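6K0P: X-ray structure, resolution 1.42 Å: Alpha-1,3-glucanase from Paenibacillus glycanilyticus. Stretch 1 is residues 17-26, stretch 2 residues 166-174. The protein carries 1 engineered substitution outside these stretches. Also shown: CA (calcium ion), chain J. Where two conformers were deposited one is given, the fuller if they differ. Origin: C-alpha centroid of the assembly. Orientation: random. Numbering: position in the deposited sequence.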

ATOM      1  N   MET A  17      -2.045 -14.449   0.189  1.00 12.89           N
ATOM      2  CA  MET A  17      -2.958 -14.187   1.284  0.54 11.88           C
ATOM      3  C   MET A  17      -4.134 -15.158   1.250  1.00 12.03           C
ATOM      4  O   MET A  17      -4.455 -15.734   0.205  1.00 14.59           O
ATOM      5  CB  MET A  17      -3.468 -12.740   1.198  0.54 12.95           C
ATOM      6  CG  MET A  17      -2.360 -11.689   1.046  0.54 12.13           C
ATOM      7  SD  MET A  17      -1.129 -11.656   2.373  0.54 14.82           S
ATOM      8  CE  MET A  17      -2.185 -11.518   3.810  0.54 15.39           C
ATOM      9  N   PRO A  18      -4.789 -15.383   2.395  1.00 12.37           N
ATOM     10  CA  PRO A  18      -5.908 -16.340   2.420  1.00 13.16           C
ATOM     11  C   PRO A  18      -7.188 -15.811   1.803  1.00 12.41           C
ATOM     12  O   PRO A  18      -8.117 -16.597   1.579  1.00 14.12           O
ATOM     13  CB  PRO A  18      -6.109 -16.611   3.918  1.00 14.93           C
ATOM     14  CG  PRO A  18      -5.590 -15.415   4.593  1.00 16.57           C
ATOM     15  CD  PRO A  18      -4.437 -14.911   3.745  1.00 12.13           C
ATOM     16  N   PHE A  19      -7.273 -14.516   1.535  1.00 11.23           N
ATOM     17  CA  PHE A  19      -8.447 -13.957   0.895  1.00 11.29           C
ATOM     18  C   PHE A  19      -8.229 -13.858  -0.605  1.00 13.95           C
ATOM     19  O   PHE A  19      -7.095 -13.735  -1.085  1.00 14.53           O
ATOM     20  CB  PHE A  19      -8.816 -12.591   1.484  1.00 11.70           C
ATOM     21  CG  PHE A  19      -7.673 -11.622   1.568  1.00 10.92           C
ATOM     22  CD1 PHE A  19      -7.371 -10.787   0.501  1.00 16.63           C
ATOM     23  CD2 PHE A  19      -6.927 -11.516   2.728  1.00 13.41           C
ATOM     24  CE1 PHE A  19      -6.324  -9.876   0.592  1.00 17.28           C
ATOM     25  CE2 PHE A  19      -5.882 -10.609   2.825  1.00 15.52           C
ATOM     26  CZ  PHE A  19      -5.580  -9.791   1.754  1.00 17.14           C
ATOM     27  N   THR A  20      -9.333 -13.954  -1.338  1.00 12.96           N
ATOM     28  CA  THR A  20      -9.375 -13.790  -2.784  1.00 11.19           C
ATOM     29  C   THR A  20     -10.003 -12.436  -3.080  1.00 12.24           C
ATOM     30  O   THR A  20     -10.986 -12.049  -2.442  1.00 13.47           O
ATOM     31  CB  THR A  20     -10.249 -14.890  -3.393  1.00 13.53           C
ATOM     32  OG1 THR A  20      -9.671 -16.166  -3.092  1.00 16.05           O
ATOM     33  CG2 THR A  20     -10.361 -14.739  -4.912  1.00 15.67           C
ATOM     34  N   ILE A  21      -9.426 -11.707  -4.033  1.00 12.30           N
ATOM     35  CA  ILE A  21      -9.945 -10.410  -4.452  0.52 12.83           C
ATOM     36  C   ILE A  21     -10.686 -10.578  -5.768  1.00 12.52           C
ATOM     37  O   ILE A  21     -10.133 -11.105  -6.743  1.00 14.07           O
ATOM     38  CB  ILE A  21      -8.814  -9.383  -4.597  0.52 13.58           C
ATOM     39  CG1 ILE A  21      -8.161  -9.134  -3.239  0.52 17.50           C
ATOM     40  CG2 ILE A  21      -9.353  -8.092  -5.221  0.52 15.22           C
ATOM     41  CD1 ILE A  21      -6.887  -8.371  -3.331  0.52 15.80           C
ATOM     42  N   MET A  22     -11.935 -10.122  -5.809  1.00 10.92           N
ATOM     43  CA  MET A  22     -12.736 -10.216  -7.023  1.00 10.93           C
ATOM     44  C   MET A  22     -13.283  -8.848  -7.390  1.00 11.28           C
ATOM     45  O   MET A  22     -13.921  -8.188  -6.563  1.00 12.06           O
ATOM     46  CB  MET A  22     -13.867 -11.227  -6.837  1.00 15.05           C
ATOM     47  CG  MET A  22     -13.319 -12.611  -6.482  1.00 19.24           C
ATOM     48  SD  MET A  22     -14.522 -13.910  -6.753  1.00 24.02           S
ATOM     49  CE  MET A  22     -15.748 -13.443  -5.566  1.00 16.86           C
ATOM     50  N   GLU A  23     -13.024  -8.415  -8.622  1.00 11.45           N
ATOM     51  CA  GLU A  23     -13.498  -7.111  -9.071  1.00  9.88           C
ATOM     52  C   GLU A  23     -14.982  -7.180  -9.401  1.00 10.15           C
ATOM     53  O   GLU A  23     -15.445  -8.113 -10.065  1.00 11.09           O
ATOM     54  CB  GLU A  23     -12.725  -6.658 -10.312  1.00 10.56           C
ATOM     55  CG  GLU A  23     -11.227  -6.467 -10.089  1.00 12.21           C
ATOM     56  CD  GLU A  23     -10.894  -5.257  -9.229  1.00 12.75           C
ATOM     57  OE1 GLU A  23     -11.804  -4.460  -8.902  1.00 10.55           O
ATOM     58  OE2 GLU A  23      -9.702  -5.112  -8.880  1.00 13.56           O
ATOM     59  N   ALA A  24     -15.731  -6.170  -8.946  1.00  8.95           N
ATOM     60  CA  ALA A  24     -17.170  -6.158  -9.191  1.00 10.44           C
ATOM     61  C   ALA A  24     -17.473  -6.136 -10.681  1.00 10.95           C
ATOM     62  O   ALA A  24     -18.412  -6.806 -11.142  1.00 10.79           O
ATOM     63  CB  ALA A  24     -17.797  -4.936  -8.521  1.00 11.20           C
ATOM     64  N   GLU A  25     -16.689  -5.373 -11.442  1.00 10.18           N
ATOM     65  CA  GLU A  25     -16.940  -5.093 -12.854  1.00 10.72           C
ATOM     66  C   GLU A  25     -16.552  -6.233 -13.781  1.00 13.46           C
ATOM     67  O   GLU A  25     -16.677  -6.078 -15.002  1.00 14.37           O
ATOM     68  CB  GLU A  25     -16.191  -3.818 -13.268  1.00 10.33           C
ATOM     69  CG  GLU A  25     -14.668  -3.914 -13.185  1.00 10.44           C
ATOM     70  CD  GLU A  25     -14.100  -3.550 -11.808  1.00 10.52           C
ATOM     71  OE1 GLU A  25     -14.845  -3.562 -10.794  1.00  9.88           O
ATOM     72  OE2 GLU A  25     -12.891  -3.249 -11.750  1.00 11.04           O
ATOM     73  N   SER A  26     -16.083  -7.355 -13.246  1.00 12.66           N
ATOM     74  CA  SER A  26     -15.660  -8.459 -14.097  1.00 14.05           C
ATOM     75  C   SER A  26     -16.807  -8.872 -15.012  1.00 14.54           C
ATOM     76  O   SER A  26     -17.976  -8.878 -14.608  1.00 12.84           O
ATOM     77  CB  SER A  26     -15.249  -9.642 -13.228  1.00 15.31           C
ATOM     78  OG  SER A  26     -15.181 -10.840 -13.994  1.00 18.89           O
ATOM     79  N   TYR A 166     -21.149   2.666  -4.915  1.00 10.59           N
ATOM     80  CA  TYR A 166     -20.258   2.114  -5.928  1.00  9.08           C
ATOM     81  C   TYR A 166     -19.593   0.886  -5.333  1.00 10.45           C
ATOM     82  O   TYR A 166     -18.955   0.976  -4.283  1.00 11.38           O
ATOM     83  CB  TYR A 166     -19.175   3.122  -6.310  1.00  9.74           C
ATOM     84  CG  TYR A 166     -19.691   4.360  -7.009  1.00  9.45           C
ATOM     85  CD1 TYR A 166     -20.174   5.446  -6.274  1.00 10.54           C
ATOM     86  CD2 TYR A 166     -19.698   4.446  -8.396  1.00  9.57           C
ATOM     87  CE1 TYR A 166     -20.644   6.573  -6.900  1.00 10.50           C
ATOM     88  CE2 TYR A 166     -20.165   5.588  -9.032  1.00 11.02           C
ATOM     89  CZ  TYR A 166     -20.623   6.641  -8.273  1.00 10.46           C
ATOM     90  OH  TYR A 166     -21.109   7.782  -8.875  1.00 12.62           O
ATOM     91  N   VAL A 167     -19.746  -0.256  -5.989  1.00  9.75           N
ATOM     92  CA  VAL A 167     -19.159  -1.509  -5.522  1.00 10.14           C
ATOM     93  C   VAL A 167     -17.907  -1.765  -6.347  1.00 10.41           C
ATOM     94  O   VAL A 167     -17.986  -1.975  -7.561  1.00 10.09           O
ATOM     95  CB  VAL A 167     -20.148  -2.671  -5.636  1.00  9.63           C
ATOM     96  CG1 VAL A 167     -19.490  -3.967  -5.184  1.00 11.57           C
ATOM     97  CG2 VAL A 167     -21.409  -2.393  -4.839  1.00 10.57           C
ATOM     98  N   ASP A 168     -16.746  -1.737  -5.690  1.00  9.55           N
ATOM     99  CA  ASP A 168     -15.461  -1.796  -6.382  1.00  8.15           C
ATOM    100  C   ASP A 168     -14.935  -3.226  -6.479  1.00  8.91           C
ATOM    101  O   ASP A 168     -14.626  -3.713  -7.574  1.00  9.59           O
ATOM    102  CB  ASP A 168     -14.466  -0.880  -5.655  1.00  8.98           C
ATOM    103  CG  ASP A 168     -13.105  -0.852  -6.303  1.00  9.93           C
ATOM    104  OD1 ASP A 168     -12.961  -1.396  -7.413  1.00 10.05           O
ATOM    105  OD2 ASP A 168     -12.170  -0.269  -5.714  1.00 10.21           O
ATOM    106  N   LEU A 169     -14.798  -3.895  -5.338  1.00  9.30           N
ATOM    107  CA  LEU A 169     -14.289  -5.255  -5.284  1.00  9.07           C
ATOM    108  C   LEU A 169     -14.836  -5.913  -4.030  1.00 11.31           C
ATOM    109  O   LEU A 169     -15.340  -5.250  -3.120  1.00 10.56           O
ATOM    110  CB  LEU A 169     -12.746  -5.299  -5.293  1.00  9.61           C
ATOM    111  CG  LEU A 169     -11.973  -4.649  -4.124  1.00 11.12           C
ATOM    112  CD1 LEU A 169     -11.970  -5.505  -2.847  1.00 13.04           C
ATOM    113  CD2 LEU A 169     -10.533  -4.359  -4.517  1.00 13.45           C
ATOM    114  N   LEU A 170     -14.692  -7.232  -3.984  1.00  9.88           N
ATOM    115  CA  LEU A 170     -15.056  -8.044  -2.833  1.00 11.14           C
ATOM    116  C   LEU A 170     -13.872  -8.929  -2.479  1.00 11.95           C
ATOM    117  O   LEU A 170     -13.346  -9.633  -3.347  1.00 12.32           O
ATOM    118  CB  LEU A 170     -16.264  -8.915  -3.193  1.00 11.01           C
ATOM    119  CG  LEU A 170     -16.881  -9.793  -2.103  1.00 10.32           C
ATOM    120  CD1 LEU A 170     -17.586  -8.908  -1.086  1.00 12.81           C
ATOM    121  CD2 LEU A 170     -17.844 -10.804  -2.729  1.00 12.92           C
ATOM    122  N   GLU A 171     -13.438  -8.883  -1.214  1.00  9.41           N
ATOM    123  CA  GLU A 171     -12.548  -9.903  -0.669  1.00  9.72           C
ATOM    124  C   GLU A 171     -13.418 -11.028  -0.152  1.00 10.55           C
ATOM    125  O   GLU A 171     -14.453 -10.777   0.472  1.00 11.37           O
ATOM    126  CB  GLU A 171     -11.758  -9.399   0.542  1.00 13.05           C
ATOM    127  CG  GLU A 171     -10.794  -8.288   0.290  1.00 11.97           C
ATOM    128  CD  GLU A 171     -10.068  -7.880   1.565  1.00 11.60           C
ATOM    129  OE1 GLU A 171      -9.917  -8.718   2.478  1.00 12.44           O
ATOM    130  OE2 GLU A 171      -9.640  -6.722   1.665  1.00 12.00           O
ATOM    131  N   THR A 172     -13.000 -12.267  -0.396  1.00  9.84           N
ATOM    132  CA  THR A 172     -13.649 -13.432   0.204  1.00  9.81           C
ATOM    133  C   THR A 172     -12.610 -14.259   0.949  1.00 11.86           C
ATOM    134  O   THR A 172     -11.467 -14.372   0.506  1.00 11.94           O
ATOM    135  CB  THR A 172     -14.395 -14.281  -0.841  1.00 11.01           C
ATOM    136  OG1 THR A 172     -13.463 -15.044  -1.621  1.00 12.99           O
ATOM    137  CG2 THR A 172     -15.204 -13.382  -1.769  1.00 12.23           C
ATOM    138  N   GLU A 173     -12.995 -14.808   2.102  1.00 10.33           N
ATOM    139  CA  GLU A 173     -12.045 -15.535   2.932  1.00 10.70           C
ATOM    140  C   GLU A 173     -12.783 -16.611   3.713  1.00  9.58           C
ATOM    141  O   GLU A 173     -13.916 -16.402   4.163  1.00 10.10           O
ATOM    142  CB  GLU A 173     -11.326 -14.574   3.897  1.00  9.20           C
ATOM    143  CG  GLU A 173     -10.126 -15.187   4.606  1.00 10.42           C
ATOM    144  CD  GLU A 173      -9.342 -14.182   5.435  1.00 10.15           C
ATOM    145  OE1 GLU A 173      -9.545 -12.959   5.257  1.00 11.44           O
ATOM    146  OE2 GLU A 173      -8.530 -14.622   6.271  1.00 12.52           O
ATOM    147  N   ASN A 174     -12.132 -17.763   3.875  1.00 10.24           N
ATOM    148  CA  ASN A 174     -12.611 -18.818   4.766  1.00 10.76           C
ATOM    149  C   ASN A 174     -11.801 -18.713   6.057  1.00 11.97           C
ATOM    150  O   ASN A 174     -10.665 -19.191   6.137  1.00 15.19           O
ATOM    151  CB  ASN A 174     -12.451 -20.184   4.111  1.00 11.26           C
ATOM    152  CG  ASN A 174     -13.039 -21.292   4.949  1.00 14.30           C
ATOM    153  OD1 ASN A 174     -13.714 -21.032   5.945  1.00 14.25           O
ATOM    154  ND2 ASN A 174     -12.800 -22.540   4.543  1.00 14.43           N
TER
HETATM  155 CA    CA J2006     -13.096  -2.606  -9.335  1.00  9.69          CA
HETATM  156  O   HOH W   1      -9.612 -18.604   2.693  1.00 12.24           O

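Strand 20-23 lies antiparallel to strand 166-173 in one sheet. Their axes come within 4.6 Å and run at 156° to each other, 24° short of exactly antiparallel. Together the two stretches bury 662 Å² of surface.

The backbone is held by two hydrogen-bonded pairs. Thr-20 N donates to Thr-172 O at 2.9 Å, and Thr-172 N returns the bond to Thr-20 O, also at 2.9 Å. Two residues on, Met-22 N donates to Leu-170 O at 2.9 Å and Leu-170 N to Met-22 O at 2.9 Å. Between them sits the non-hydrogen-bonded pair Ile-21 and Glu-171, where the CA atoms draw in to 4.6 Å. Here the alpha carbon helps fill the gap: Glu-171 CA lies 3.2 Å from Thr-20 O in a CA-H...O contact. Leu-169 CA makes a similar one to Met-22 O, also at 3.2 Å. The ladder ends with Ala-24 N donating to Asp-168 O at 3.0 Å.

Side chains alternate between the two faces. Thr-20, Met-22, Leu-170 and Thr-172 share one face. The Met-22 side chain bends so that its methyl end reaches diagonally back to Thr-172, with Met-22 CE 3.8 Å from Thr-172 CG2. Met-22 CE also lies 4.4 Å from Leu-170 CD2, so one methyl touches both neighbours. Thr-20 CB sits 3.7 Å from Thr-172 OG1, a simple packing contact.

Ile-21, Glu-23, Leu-169 and Glu-171 occupy the other face. Ile-21 CG2 meets Leu-169 CD2 at 4.0 Å, a diagonal apolar contact. On its other flank, Ile-21 CG1 approaches the aliphatic part of Glu-171, 4.5 Å from Glu-171 CG. Next along, the Phe-19 ring offers a face to Glu-171, whose OE1 comes 3.8 Å from Phe-19 CG.

At the Pro-18 end, the Pro-18 ring meets the carboxylate end of the extended Glu-173 side chain, with Pro-18 CG 3.5 Å from Glu-173 OE2. A water closes this end. It donates to Pro-18 O at 2.7 Å and accepts from Asn-174 N at 2.9 Å, bridging the two stretches where direct pairing has stopped.

At the opposite end, Ala-24 points toward the second stretch. Ala-24 CB nestles against Val-167, 3.1 Å from its backbone O and 3.9 Å from its side-chain CG1. Stretch 1 then folds into a type I turn from Glu-23 to Ser-26, which carries a weak hydrogen bond from Ser-26 N to Glu-23 O at 3.3 Å.

Calcium fills the pocket beside this turn. Glu-23 OE1 binds it at 2.3 Å, and Glu-25 grips it with OE1 and OE2, each at 2.5 Å. From stretch 2, Asp-168 supplies O at 2.6 Å and OD1 at 2.3 Å. The positive ion lets these oxygens crowd together: Glu-23 OE1 and Glu-25 OE1 each lie 3.2 Å from Asp-168 O without a hydrogen bond. The metal thus ties the stretches together at the last rung, where Asp-168 O also accepts from Ala-24 N.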